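Local coordinates for protein CmeC (Campylobacter jejuni, PDB 4MT4) that forms the outer membrane channel of a tripartite efflux pump, through which drugs and other compounds probably leave the cell, at residues I334-W337 with G338-Q342; A347-N350 with K351-A354; Y187-N190 with D191-Q195; G200-E203 with L204-R208. One frame throughout, in Å; residues are numbered along the deposited sequence.

Interaction 1 (I334-W337 with G338-Q342). With SO4 (sulfate ion), chain M.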
loop_
_atom_site.group_PDB
_atom_site.type_symbol
_atom_site.label_atom_id
_atom_site.label_comp_id
_atom_site.label_asym_id
_atom_site.label_seq_id
_atom_site.Cartn_x
_atom_site.Cartn_y
_atom_site.Cartn_z
ATOM N N ILE B 334 15.734 -6.531 40.081
ATOM C CA ILE B 334 16.671 -7.585 40.444
ATOM C C ILE B 334 16.506 -8.785 39.516
ATOM O O ILE B 334 17.397 -9.098 38.728
ATOM C CB ILE B 334 16.480 -8.037 41.906
ATOM C CG1 ILE B 334 16.431 -6.831 42.849
ATOM C CG2 ILE B 334 17.601 -8.975 42.322
ATOM C CD1 ILE B 334 17.768 -6.140 43.037
ATOM N N PHE B 335 15.362 -9.455 39.619
ATOM C CA PHE B 335 15.037 -10.572 38.740
ATOM C C PHE B 335 13.696 -10.335 38.054
ATOM O O PHE B 335 12.651 -10.345 38.702
ATOM C CB PHE B 335 14.989 -11.894 39.515
ATOM C CG PHE B 335 16.225 -12.179 40.323
ATOM C CD1 PHE B 335 17.434 -12.451 39.702
ATOM C CD2 PHE B 335 16.171 -12.203 41.709
ATOM C CE1 PHE B 335 18.567 -12.721 40.448
ATOM C CE2 PHE B 335 17.300 -12.474 42.458
ATOM C CZ PHE B 335 18.500 -12.733 41.826
ATOM N N HIS B 336 13.726 -10.116 36.743
ATOM C CA HIS B 336 12.495 -9.969 35.976
ATOM C C HIS B 336 12.379 -11.070 34.925
ATOM O O HIS B 336 11.468 -11.061 34.098
ATOM C CB HIS B 336 12.422 -8.587 35.324
ATOM C CG HIS B 336 12.001 -7.502 36.266
ATOM N ND1 HIS B 336 11.429 -6.323 35.838
ATOM C CD2 HIS B 336 12.064 -7.421 37.616
ATOM C CE1 HIS B 336 11.159 -5.562 36.884
ATOM N NE2 HIS B 336 11.535 -6.204 37.975
ATOM N N TRP B 337 13.316 -12.011 34.979
ATOM C CA TRP B 337 13.280 -13.237 34.184
ATOM C C TRP B 337 13.167 -12.997 32.678
ATOM O O TRP B 337 12.346 -13.621 32.002
ATOM C CB TRP B 337 12.127 -14.127 34.657
ATOM C CG TRP B 337 12.095 -14.307 36.150
ATOM C CD1 TRP B 337 11.090 -13.939 36.998
ATOM C CD2 TRP B 337 13.121 -14.878 36.970
ATOM N NE1 TRP B 337 11.423 -14.258 38.292
ATOM C CE2 TRP B 337 12.666 -14.834 38.302
ATOM C CE3 TRP B 337 14.381 -15.428 36.706
ATOM C CZ2 TRP B 337 13.424 -15.317 39.368
ATOM C CZ3 TRP B 337 15.133 -15.908 37.766
ATOM C CH2 TRP B 337 14.652 -15.849 39.079
ATOM N N GLY B 338 13.996 -12.094 32.162
ATOM C CA GLY B 338 14.082 -11.882 30.730
ATOM C C GLY B 338 13.284 -10.704 30.207
ATOM O O GLY B 338 13.480 -10.286 29.070
ATOM N N GLU B 339 12.389 -10.167 31.034
ATOM C CA GLU B 339 11.510 -9.074 30.617
ATOM C C GLU B 339 12.280 -7.868 30.085
ATOM O O GLU B 339 11.977 -7.354 29.009
ATOM C CB GLU B 339 10.619 -8.630 31.778
ATOM C CG GLU B 339 9.736 -7.434 31.449
ATOM C CD GLU B 339 9.011 -6.883 32.661
ATOM O OE1 GLU B 339 9.158 -7.458 33.760
ATOM O OE2 GLU B 339 8.294 -5.870 32.513
ATOM N N ILE B 340 13.275 -7.424 30.844
ATOM C CA ILE B 340 14.064 -6.256 30.469
ATOM C C ILE B 340 15.061 -6.597 29.368
ATOM O O ILE B 340 15.270 -5.812 28.443
ATOM C CB ILE B 340 14.814 -5.679 31.681
ATOM C CG1 ILE B 340 13.836 -5.403 32.823
ATOM C CG2 ILE B 340 15.560 -4.410 31.299
ATOM C CD1 ILE B 340 14.493 -4.849 34.057
ATOM N N TYR B 341 15.669 -7.775 29.470
ATOM C CA TYR B 341 16.638 -8.233 28.480
ATOM C C TYR B 341 16.019 -8.365 27.089
ATOM O O TYR B 341 16.657 -8.042 26.088
ATOM C CB TYR B 341 17.246 -9.572 28.909
ATOM C CG TYR B 341 18.002 -10.285 27.805
ATOM C CD1 TYR B 341 19.253 -9.840 27.394
ATOM C CD2 TYR B 341 17.465 -11.404 27.177
ATOM C CE1 TYR B 341 19.946 -10.486 26.386
ATOM C CE2 TYR B 341 18.151 -12.056 26.168
ATOM C CZ TYR B 341 19.392 -11.593 25.777
ATOM O OH TYR B 341 20.081 -12.238 24.774
ATOM N N GLN B 342 14.777 -8.835 27.033
ATOM C CA GLN B 342 14.090 -9.019 25.761
ATOM C C GLN B 342 13.555 -7.696 25.216
ATOM O O GLN B 342 13.351 -7.549 24.010
ATOM C CB GLN B 342 12.949 -10.031 25.905
ATOM C CG GLN B 342 13.405 -11.466 26.169
ATOM C CD GLN B 342 14.103 -12.096 24.976
ATOM O OE1 GLN B 342 14.137 -11.524 23.886
ATOM N NE2 GLN B 342 14.663 -13.283 25.179
HETATM S S SO4 M . 15.619 -9.264 33.051
HETATM O O1 SO4 M . 15.851 -8.667 34.364
HETATM O O2 SO4 M . 15.919 -10.690 33.122
HETATM O O3 SO4 M . 14.228 -9.070 32.657
HETATM O O4 SO4 M . 16.480 -8.636 32.054
#
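His-336 and Glu-339 face each other across the tight turn that joins strand 322-335 to helix 339-405. With CG beside its backbone N (chi1 -79°), the imidazole is brought to the first turn of the helix, while the extended Glu-339 chain reaches back to meet it. The two flat groups are nearly parallel, their planes 20° apart, and Glu-339 OE1 approaches His-336 ND1 obliquely at 3.3 Å. On the same ring atom, CD1 of Ile-340 rests 3.8 Å from His-336 ND1 in van der Waals contact. The stronger polar ties of both residues lead to a second subunit: His-336 NE2 is hydrogen-bonded to Asp-86 of that subunit, and Glu-339 OE1 is in a salt bridge with its Lys-84. The Trp-337 indole turns to the same neighbour, where NE1 donates to the carbonyl of Pro-83.

Beside CB of His-336, a sulfate, probably from the crystallisation liquor, sits at the N-terminal end of the helix. Gly-338 N binds its O2 at 2.6 Å, Ile-340 N binds O3 at 2.6 Å, and Tyr-341 N makes a weak bond to O4. A weak hydrogen bond from Glu-339 N to His-336 O (3.3 Å) closes the chain reversal. With Trp-337 and Gly-338 both at positive phi, this is a type I' beta turn, leading here straight into an anion-binding helix N-terminus.

Interaction 2 (A347-N350 with K351-A354)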
loop_
_atom_site.group_PDB
_atom_site.type_symbol
_atom_site.label_atom_id
_atom_site.label_comp_id
_atom_site.label_asym_id
_atom_site.label_seq_id
_atom_site.Cartn_x
_atom_site.Cartn_y
_atom_site.Cartn_z
ATOM N N ALA B 347 14.447 -3.582 21.053
ATOM C CA ALA B 347 14.893 -2.250 20.661
ATOM C C ALA B 347 16.077 -2.324 19.704
ATOM O O ALA B 347 16.209 -1.502 18.795
ATOM C CB ALA B 347 15.257 -1.432 21.892
ATOM N N LYS B 348 16.937 -3.313 19.915
ATOM C CA LYS B 348 18.097 -3.510 19.055
ATOM C C LYS B 348 17.681 -4.047 17.691
ATOM O O LYS B 348 18.329 -3.773 16.682
ATOM C CB LYS B 348 19.100 -4.458 19.724
ATOM C CG LYS B 348 19.797 -3.851 20.937
ATOM C CD LYS B 348 20.354 -4.907 21.884
ATOM C CE LYS B 348 21.699 -5.441 21.423
ATOM N NZ LYS B 348 22.324 -6.304 22.468
ATOM N N LEU B 349 16.594 -4.811 17.668
ATOM C CA LEU B 349 16.059 -5.347 16.422
ATOM C C LEU B 349 15.353 -4.256 15.620
ATOM O O LEU B 349 15.351 -4.284 14.390
ATOM C CB LEU B 349 15.104 -6.506 16.705
ATOM C CG LEU B 349 15.759 -7.777 17.253
ATOM C CD1 LEU B 349 14.717 -8.737 17.805
ATOM C CD2 LEU B 349 16.596 -8.452 16.177
ATOM N N ASN B 350 14.756 -3.299 16.323
ATOM C CA ASN B 350 14.137 -2.148 15.674
ATOM C C ASN B 350 15.192 -1.299 14.983
ATOM O O ASN B 350 14.959 -0.748 13.909
ATOM C CB ASN B 350 13.363 -1.299 16.684
ATOM C CG ASN B 350 12.187 -2.037 17.290
ATOM O OD1 ASN B 350 11.785 -3.094 16.805
ATOM N ND2 ASN B 350 11.621 -1.476 18.353
ATOM N N LYS B 351 16.357 -1.202 15.613
ATOM C CA LYS B 351 17.490 -0.502 15.027
ATOM C C LYS B 351 18.000 -1.237 13.793
ATOM O O LYS B 351 18.317 -0.617 12.777
ATOM C CB LYS B 351 18.617 -0.349 16.049
ATOM C CG LYS B 351 19.876 0.271 15.475
ATOM C CD LYS B 351 21.048 0.137 16.428
ATOM C CE LYS B 351 22.334 0.600 15.766
ATOM N NZ LYS B 351 23.513 0.450 16.662
ATOM N N ASP B 352 18.080 -2.562 13.891
ATOM C CA ASP B 352 18.503 -3.395 12.770
ATOM C C ASP B 352 17.559 -3.223 11.584
ATOM O O ASP B 352 17.994 -3.159 10.436
ATOM C CB ASP B 352 18.566 -4.869 13.179
ATOM C CG ASP B 352 19.602 -5.135 14.259
ATOM O OD1 ASP B 352 20.464 -4.262 14.491
ATOM O OD2 ASP B 352 19.559 -6.225 14.869
ATOM N N GLU B 353 16.264 -3.151 11.874
ATOM C CA GLU B 353 15.253 -2.951 10.843
ATOM C C GLU B 353 15.453 -1.608 10.148
ATOM O O GLU B 353 15.322 -1.499 8.929
ATOM C CB GLU B 353 13.850 -3.037 11.445
ATOM C CG GLU B 353 12.728 -2.809 10.446
ATOM C CD GLU B 353 11.354 -3.027 11.048
ATOM O OE1 GLU B 353 11.263 -3.239 12.276
ATOM O OE2 GLU B 353 10.364 -2.989 10.289
ATOM N N ALA B 354 15.788 -0.590 10.933
ATOM C CA ALA B 354 16.034 0.741 10.395
ATOM C C ALA B 354 17.322 0.767 9.577
ATOM O O ALA B 354 17.457 1.557 8.645
ATOM C CB ALA B 354 16.094 1.764 11.517
#
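Asp-352 bends back over the preceding turn of helix 339-405, bringing its carboxylate against the backbone carbonyl of Lys-348. Its CG lies beside its own backbone N (chi1 -63°), which sets OD1 3.1 Å from Lys-348 O. Both atoms are acceptors, so this approach is no bond and is probably somewhat repulsive. That carbonyl oxygen is satisfied by the backbone instead, accepting from Asp-352 N at 3.1 Å. OD2 of Asp-352 lies 3.9 Å from Leu-349 CD2 and has a long, weak ion pair with Arg-472 of a second subunit.

The other main-chain groups follow the same i to i+4 pattern. Lys-351 N donates to Ala-347 O, Glu-353 N to Leu-349 O at 2.9 Å, and Ala-354 N to Asn-350 O at 3.1 Å. The four bonds are alike in length and angle, as in a regular helix.

Lys-351 and Glu-353 find their polar partners beyond these two segments. Lys-351, fully extended from CB onward, carries NZ to Asn-286 OD1 on helix 273-293 of the same chain. Glu-353, equally straight, leaves by another direction, and its OE1 accepts from Gln-69 NE2 of the second subunit. Ala-347 and Ala-354 are buried, touching Ala-292 and Gln-285 of helix 273-293. The turn thus meets helix 273-293 of its own chain on one hand and the second subunit on the other, as expected for a helix in the trimeric alpha-helical barrel of outer membrane factors.

Interaction 3 (Y187-N190 with D191-Q195)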
loop_
_atom_site.group_PDB
_atom_site.type_symbol
_atom_site.label_atom_id
_atom_site.label_comp_id
_atom_site.label_asym_id
_atom_site.label_seq_id
_atom_site.Cartn_x
_atom_site.Cartn_y
_atom_site.Cartn_z
ATOM N N TYR B 187 -13.225 9.681 -48.026
ATOM C CA TYR B 187 -14.464 8.924 -48.158
ATOM C C TYR B 187 -15.512 9.697 -48.958
ATOM O O TYR B 187 -16.246 9.112 -49.753
ATOM C CB TYR B 187 -15.024 8.556 -46.784
ATOM C CG TYR B 187 -16.366 7.867 -46.863
ATOM C CD1 TYR B 187 -16.465 6.548 -47.282
ATOM C CD2 TYR B 187 -17.536 8.539 -46.532
ATOM C CE1 TYR B 187 -17.688 5.914 -47.366
ATOM C CE2 TYR B 187 -18.764 7.915 -46.611
ATOM C CZ TYR B 187 -18.836 6.602 -47.028
ATOM O OH TYR B 187 -20.057 5.973 -47.109
ATOM N N ARG B 188 -15.575 11.008 -48.744
ATOM C CA ARG B 188 -16.535 11.855 -49.446
ATOM C C ARG B 188 -16.293 11.812 -50.951
ATOM O O ARG B 188 -17.234 11.778 -51.741
ATOM C CB ARG B 188 -16.456 13.298 -48.945
ATOM C CG ARG B 188 -17.586 14.190 -49.437
ATOM C CD ARG B 188 -17.284 15.655 -49.178
ATOM N NE ARG B 188 -16.169 16.127 -49.992
ATOM C CZ ARG B 188 -16.305 16.671 -51.197
ATOM N NH1 ARG B 188 -17.513 16.816 -51.728
ATOM N NH2 ARG B 188 -15.237 17.074 -51.872
ATOM N N ILE B 189 -15.021 11.811 -51.337
ATOM C CA ILE B 189 -14.645 11.722 -52.742
ATOM C C ILE B 189 -15.038 10.368 -53.324
ATOM O O ILE B 189 -15.634 10.291 -54.399
ATOM C CB ILE B 189 -13.131 11.943 -52.939
ATOM C CG1 ILE B 189 -12.738 13.361 -52.524
ATOM C CG2 ILE B 189 -12.736 11.695 -54.385
ATOM C CD1 ILE B 189 -13.472 14.446 -53.281
ATOM N N ASN B 190 -14.708 9.302 -52.602
ATOM C CA ASN B 190 -15.018 7.949 -53.049
ATOM C C ASN B 190 -16.513 7.643 -53.019
ATOM O O ASN B 190 -16.980 6.741 -53.714
ATOM C CB ASN B 190 -14.260 6.924 -52.202
ATOM C CG ASN B 190 -12.827 6.739 -52.661
ATOM O OD1 ASN B 190 -12.530 5.846 -53.454
ATOM N ND2 ASN B 190 -11.931 7.588 -52.170
ATOM N N ASP B 191 -17.264 8.396 -52.222
ATOM C CA ASP B 191 -18.710 8.218 -52.164
ATOM C C ASP B 191 -19.374 8.867 -53.375
ATOM O O ASP B 191 -20.364 8.355 -53.896
ATOM C CB ASP B 191 -19.279 8.801 -50.869
ATOM C CG ASP B 191 -20.754 8.494 -50.689
ATOM O OD1 ASP B 191 -21.153 7.328 -50.896
ATOM O OD2 ASP B 191 -21.515 9.422 -50.343
ATOM N N GLU B 192 -18.825 9.995 -53.818
ATOM C CA GLU B 192 -19.333 10.675 -55.004
ATOM C C GLU B 192 -19.017 9.873 -56.261
ATOM O O GLU B 192 -19.873 9.698 -57.126
ATOM C CB GLU B 192 -18.744 12.084 -55.123
ATOM C CG GLU B 192 -19.163 13.033 -54.008
ATOM C CD GLU B 192 -18.609 14.434 -54.193
ATOM O OE1 GLU B 192 -18.028 14.708 -55.264
ATOM O OE2 GLU B 192 -18.753 15.262 -53.268
ATOM N N LYS B 193 -17.784 9.385 -56.351
ATOM C CA LYS B 193 -17.351 8.581 -57.487
ATOM C C LYS B 193 -18.166 7.296 -57.610
ATOM O O LYS B 193 -18.395 6.797 -58.711
ATOM C CB LYS B 193 -15.864 8.241 -57.369
ATOM C CG LYS B 193 -14.923 9.376 -57.734
ATOM C CD LYS B 193 -13.485 8.884 -57.805
ATOM C CE LYS B 193 -12.546 9.970 -58.300
ATOM N NZ LYS B 193 -11.160 9.457 -58.468
ATOM N N PHE B 194 -18.604 6.769 -56.472
ATOM C CA PHE B 194 -19.368 5.527 -56.445
ATOM C C PHE B 194 -20.743 5.678 -57.088
ATOM O O PHE B 194 -21.186 4.811 -57.840
ATOM C CB PHE B 194 -19.525 5.035 -55.006
ATOM C CG PHE B 194 -20.352 3.790 -54.880
ATOM C CD1 PHE B 194 -19.804 2.549 -55.156
ATOM C CD2 PHE B 194 -21.678 3.859 -54.483
ATOM C CE1 PHE B 194 -20.563 1.400 -55.042
ATOM C CE2 PHE B 194 -22.441 2.715 -54.367
ATOM C CZ PHE B 194 -21.883 1.483 -54.647
ATOM N N GLN B 195 -21.410 6.785 -56.784
ATOM C CA GLN B 195 -22.769 7.020 -57.257
ATOM C C GLN B 195 -22.823 7.278 -58.763
ATOM O O GLN B 195 -23.875 7.133 -59.385
ATOM C CB GLN B 195 -23.391 8.191 -56.492
ATOM C CG GLN B 195 -23.623 7.899 -55.018
ATOM C CD GLN B 195 -23.525 9.138 -54.153
ATOM O OE1 GLN B 195 -23.157 10.209 -54.629
ATOM N NE2 GLN B 195 -23.852 8.997 -52.873
#
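Arg-188 and Glu-192, one helical turn apart, form a salt bridge on the exposed side of helix 129-195, with NH1 of the arginine 2.5 Å from OE2 of the glutamate. The two side chains run alongside each other in the same direction, yet their flat ends stand almost perpendicular, 81° apart, so a single oxygen makes the link. A bend at chi3 (68°) turns the guanidinium toward the glutamate, and NH2 of Arg-188 has a second carboxylate in Glu-185.

Van der Waals contact comes from Tyr-187, where CB of Asp-191 lies over one face of the phenol ring. The Asp-191 carboxylate is nearly parallel to that ring, although its OD1 remains 4.2 Å from Tyr-187 OH.

Backbone bonds make the third group. Asp-191 N donates to Tyr-187 O at 2.8 Å and Lys-193 N to Ile-189 O at 3.0 Å, whereas the bond from Phe-194 N to Asn-190 O is weak.

In addition, the Asn-190 side chain donates through ND2 to the backbone oxygen of Ile-186. With Tyr-187, Asn-190 and Phe-194 packed on helix 201-236, this is the last part of one arm of an antiparallel helical hairpin.

Interaction 4 (G200-E203 with L204-R208)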
loop_
_atom_site.group_PDB
_atom_site.type_symbol
_atom_site.label_atom_id
_atom_site.label_comp_id
_atom_site.label_asym_id
_atom_site.label_seq_id
_atom_site.Cartn_x
_atom_site.Cartn_y
_atom_site.Cartn_z
ATOM N N GLY B 200 -15.595 1.133 -57.298
ATOM C CA GLY B 200 -16.370 -0.047 -56.963
ATOM C C GLY B 200 -16.750 -0.114 -55.499
ATOM O O GLY B 200 -16.332 0.718 -54.694
ATOM N N GLU B 201 -17.554 -1.116 -55.158
ATOM C CA GLU B 201 -17.999 -1.324 -53.785
ATOM C C GLU B 201 -16.818 -1.652 -52.877
ATOM O O GLU B 201 -16.817 -1.314 -51.694
ATOM C CB GLU B 201 -19.038 -2.445 -53.725
ATOM C CG GLU B 201 -19.581 -2.728 -52.335
ATOM C CD GLU B 201 -20.576 -3.870 -52.323
ATOM O OE1 GLU B 201 -20.798 -4.480 -53.390
ATOM O OE2 GLU B 201 -21.134 -4.159 -51.245
ATOM N N TYR B 202 -15.813 -2.309 -53.446
ATOM C CA TYR B 202 -14.631 -2.713 -52.697
ATOM C C TYR B 202 -13.823 -1.509 -52.219
ATOM O O TYR B 202 -13.420 -1.443 -51.058
ATOM C CB TYR B 202 -13.753 -3.626 -53.553
ATOM C CG TYR B 202 -12.588 -4.245 -52.812
ATOM C CD1 TYR B 202 -12.776 -5.339 -51.975
ATOM C CD2 TYR B 202 -11.299 -3.748 -52.960
ATOM C CE1 TYR B 202 -11.717 -5.914 -51.302
ATOM C CE2 TYR B 202 -10.233 -4.318 -52.290
ATOM C CZ TYR B 202 -10.447 -5.400 -51.463
ATOM O OH TYR B 202 -9.390 -5.971 -50.792
ATOM N N GLU B 203 -13.595 -0.556 -53.117
ATOM C CA GLU B 203 -12.817 0.636 -52.791
ATOM C C GLU B 203 -13.573 1.561 -51.843
ATOM O O GLU B 203 -12.977 2.182 -50.963
ATOM C CB GLU B 203 -12.434 1.395 -54.064
ATOM C CG GLU B 203 -11.403 0.684 -54.931
ATOM C CD GLU B 203 -12.001 -0.430 -55.770
ATOM O OE1 GLU B 203 -13.168 -0.297 -56.196
ATOM O OE2 GLU B 203 -11.303 -1.440 -55.999
ATOM N N LEU B 204 -14.886 1.651 -52.029
ATOM C CA LEU B 204 -15.726 2.470 -51.165
ATOM C C LEU B 204 -15.720 1.930 -49.737
ATOM O O LEU B 204 -15.737 2.695 -48.773
ATOM C CB LEU B 204 -17.157 2.528 -51.701
ATOM C CG LEU B 204 -18.147 3.359 -50.882
ATOM C CD1 LEU B 204 -17.731 4.822 -50.859
ATOM C CD2 LEU B 204 -19.562 3.204 -51.418
ATOM N N ALA B 205 -15.689 0.606 -49.612
ATOM C CA ALA B 205 -15.661 -0.036 -48.304
ATOM C C ALA B 205 -14.326 0.204 -47.610
ATOM O O ALA B 205 -14.267 0.339 -46.388
ATOM C CB ALA B 205 -15.934 -1.527 -48.438
ATOM N N GLN B 206 -13.255 0.261 -48.395
ATOM C CA GLN B 206 -11.925 0.517 -47.854
ATOM C C GLN B 206 -11.801 1.954 -47.361
ATOM O O GLN B 206 -11.147 2.222 -46.353
ATOM C CB GLN B 206 -10.848 0.226 -48.900
ATOM C CG GLN B 206 -10.651 -1.254 -49.189
ATOM C CD GLN B 206 -9.490 -1.517 -50.128
ATOM O OE1 GLN B 206 -9.270 -0.777 -51.087
ATOM N NE2 GLN B 206 -8.733 -2.572 -49.849
ATOM N N ALA B 207 -12.434 2.876 -48.077
ATOM C CA ALA B 207 -12.440 4.280 -47.685
ATOM C C ALA B 207 -13.291 4.482 -46.434
ATOM O O ALA B 207 -12.989 5.331 -45.595
ATOM C CB ALA B 207 -12.951 5.150 -48.824
ATOM N N ARG B 208 -14.353 3.692 -46.317
ATOM C CA ARG B 208 -15.248 3.781 -45.170
ATOM C C ARG B 208 -14.624 3.144 -43.932
ATOM O O ARG B 208 -14.713 3.691 -42.832
ATOM C CB ARG B 208 -16.591 3.121 -45.484
ATOM C CG ARG B 208 -17.532 3.030 -44.295
ATOM C CD ARG B 208 -18.987 3.160 -44.716
ATOM N NE ARG B 208 -19.570 4.413 -44.245
ATOM C CZ ARG B 208 -20.185 4.559 -43.077
ATOM N NH1 ARG B 208 -20.306 3.525 -42.254
ATOM N NH2 ARG B 208 -20.683 5.737 -42.728
#
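Gln-206 lies against Tyr-202, one turn earlier in helix 201-236, and nearly every atom of its side chain meets the tyrosine. CB starts 3.6 Å from Glu-203 O. CG, placed beside its own backbone N (chi1 -72°), comes 3.3 Å from Tyr-202 O, the carbonyl that also accepts Gln-206 N. The chain then runs extended, and CD reaches the ring, 3.6 Å from Tyr-202 CE2. Of the two amide ends, OE1 stays further back, 3.9 Å from Tyr-202 CE2, while NE2 comes to 3.4 Å from that same carbon and also nears the hydroxyl. Amide and ring planes are 45° apart, so the amide is neither stacked flat nor set perpendicular.

This turn begins the second arm of a helical hairpin, in a region predicted to form a coiled coil from Leu-204 onward. Gly-200 is the N-cap residue, and its carbonyl accepts Leu-204 N at 3.2 Å. Glu-203, bent at chi2, returns OE1 to Gly-200 N in a weak bond of 3.0 Å, the half of a capping box that a glycine N-cap allows.

Tyr-202 also has a cation-pi contact with Arg-403 of a third subunit, and Gln-206 packs on Ile-396 of that subunit. Glu-201 OE2 forms a salt bridge with Arg-395 there, whereas Leu-204 packs on Tyr-187 and Phe-194 of the other arm.

Interactions 1 and 2 follow one another on helix 339-405, their centres about 19 Å apart, and both meet the second subunit. Interactions 3 and 4 lie on the opposite side of the chain's centre, on consecutive helices that touch directly: Asn-190 O is 3.5 Å from Leu-204 CD1, and Tyr-187 OH is a probable, weak partner of Arg-208 NE. Interactions 1 and 3 are surface contacts, whereas interactions 2 and 4 are partly buried. Only interaction 1 holds an irregular turn and an anion. Interaction 2 is carried by backbone bonds, its polar side-chain ends going to helix 273-293 and the second subunit; interaction 3 adds an internal salt bridge, and interaction 4 an amide-aromatic contact.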